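Local coordinates for protein trehalose operon transcriptional repressor (Bacillus subtilis, PDB 2OGG) that represses the trehalose (trePA) operon and binds trehalose-6-phosphate through its effector-binding domain, at the interface of chains A and B. Numbering follows the deposited sequence. Chains: chain A/B, Trehalose operon transcriptional repressor.

The interface of chains A and B. Residues chain A 76-77, 80-81, 84; chain B 76-77, 80-81, 84.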
# COMPACT_ATOMS: atom_id res chain seq x y z
N TYR A 76 -19.55 5.57 -1.08
CA TYR A 76 -18.50 4.69 -0.59
C TYR A 76 -18.97 3.96 0.68
O TYR A 76 -18.99 2.73 0.73
CB TYR A 76 -17.22 5.48 -0.32
CG TYR A 76 -16.21 4.71 0.48
CD1 TYR A 76 -15.27 3.91 -0.14
CD2 TYR A 76 -16.10 4.90 1.86
CE1 TYR A 76 -14.31 3.24 0.58
CE2 TYR A 76 -15.10 4.28 2.59
CZ TYR A 76 -14.26 3.38 1.94
OH TYR A 76 -13.26 2.75 2.62
N GLU A 77 -19.43 4.72 1.67
CA GLU A 77 -19.89 4.13 2.92
C GLU A 77 -21.03 3.15 2.68
O GLU A 77 -21.01 2.02 3.18
CB GLU A 77 -20.26 5.21 3.94
CG GLU A 77 -19.04 5.91 4.51
CD GLU A 77 -19.41 7.05 5.43
OE1 GLU A 77 -20.58 7.46 5.38
OE2 GLU A 77 -18.54 7.48 6.25
N GLU A 80 -19.44 -0.06 0.95
CA GLU A 80 -18.70 -0.81 1.95
C GLU A 80 -19.64 -1.48 2.94
O GLU A 80 -19.41 -2.62 3.38
CB GLU A 80 -17.75 0.11 2.69
CG GLU A 80 -16.58 0.60 1.85
CD GLU A 80 -15.64 -0.53 1.48
OE1 GLU A 80 -15.12 -1.20 2.41
OE2 GLU A 80 -15.43 -0.75 0.27
N GLY A 81 -20.76 -0.82 3.23
CA GLY A 81 -21.68 -1.36 4.22
C GLY A 81 -22.34 -2.64 3.73
O GLY A 81 -22.58 -3.56 4.52
N GLY A 84 -18.47 -4.67 1.64
CA GLY A 84 -17.08 -4.29 1.84
C GLY A 84 -16.13 -5.46 2.04
O GLY A 84 -14.93 -5.33 1.85
N TYR B 76 -16.81 -5.12 10.26
CA TYR B 76 -16.11 -4.27 9.33
C TYR B 76 -17.10 -3.52 8.42
O TYR B 76 -17.12 -2.29 8.39
CB TYR B 76 -15.12 -5.08 8.49
CG TYR B 76 -14.60 -4.34 7.30
CD1 TYR B 76 -13.46 -3.56 7.40
CD2 TYR B 76 -15.16 -4.52 6.03
CE1 TYR B 76 -12.94 -2.90 6.30
CE2 TYR B 76 -14.61 -3.91 4.91
CZ TYR B 76 -13.54 -3.04 5.08
OH TYR B 76 -12.98 -2.43 4.01
N GLU B 77 -18.00 -4.26 7.78
CA GLU B 77 -18.98 -3.65 6.90
C GLU B 77 -19.85 -2.65 7.64
O GLU B 77 -20.04 -1.52 7.19
CB GLU B 77 -19.82 -4.72 6.18
CG GLU B 77 -19.03 -5.45 5.11
CD GLU B 77 -19.81 -6.57 4.47
OE1 GLU B 77 -20.83 -6.95 5.07
OE2 GLU B 77 -19.45 -7.02 3.35
N GLU B 80 -17.55 0.51 8.39
CA GLU B 80 -17.36 1.25 7.16
C GLU B 80 -18.65 1.95 6.73
O GLU B 80 -18.62 3.08 6.23
CB GLU B 80 -16.90 0.31 6.06
CG GLU B 80 -15.48 -0.21 6.25
CD GLU B 80 -14.45 0.90 6.12
OE1 GLU B 80 -14.42 1.56 5.05
OE2 GLU B 80 -13.69 1.11 7.09
N GLY B 81 -19.78 1.32 7.00
CA GLY B 81 -21.05 1.89 6.57
C GLY B 81 -21.36 3.17 7.31
O GLY B 81 -21.93 4.10 6.72
N GLY B 84 -16.92 5.11 7.29
CA GLY B 84 -15.80 4.70 6.46
C GLY B 84 -15.03 5.85 5.83
O GLY B 84 -13.89 5.69 5.43
O HOH W 1 -12.48 3.36 5.36
O HOH W 2 -13.60 -3.04 1.22
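A:Tyr76 holds CG anti to its backbone N (chi1 166°), which carries its phenol to the carboxylate of B:Glu80. B:Glu80 in turn bends at chi2 (-67°), and this folds its carboxylate back toward the tyrosine. The phenol OH of A:Tyr76 and carboxylate oxygen OE1 of B:Glu80 are 2.9 Å apart, a close pair that can hydrogen-bond. OE1 lies well above the ring plane, however, and the in-plane direction leads to water 1. The two side chains cross at a slant, with ring and carboxylate planes 88° apart. Water 1 bridges the chains at the ring edge, joining the phenol OH of A:Tyr76 to B:Glu80 OE1 and the carbonyl O of B:Gly84. OE1 of B:Glu80 takes water 1 at 2.7 Å, and the phenol may share its hydrogen or give it to the water. Within chain A, CG of A:Glu80 sits over one face of the A:Tyr76 ring, toward the rim, and may help hold the ring in place. CA of B:Gly84 meets the same ring edge-on, 4.0 Å from A:Tyr76 CE2.

A two-fold axis repeats all of this with the chains exchanged, with water 2 in place of water 1. Near the axis, A:Glu80 and B:Glu80 lie parallel, tips in one direction. Their CB atoms are 3.5 Å apart, while each carboxylate turns to the tyrosine of the other chain. The CA atoms of A:Gly81 and B:Gly81 also meet here, at 4.1 Å. Further out, the extended chain of A:Glu77 packs on carbonyls at the end of the partner helix. Its CG is 3.3 Å from B:Glu80 O, and its CB lies near B:Gly81 O. Its OE2 comes near B:Gly84 N, but the amide hydrogen is directed away, so the pair is not hydrogen-bonded.

The patch joins helix 75-83 of one effector-binding (UTRA) domain to its twin. TreR is a dimer of dimers, and this symmetric helix pairing forms part of the contact between two of its subunits.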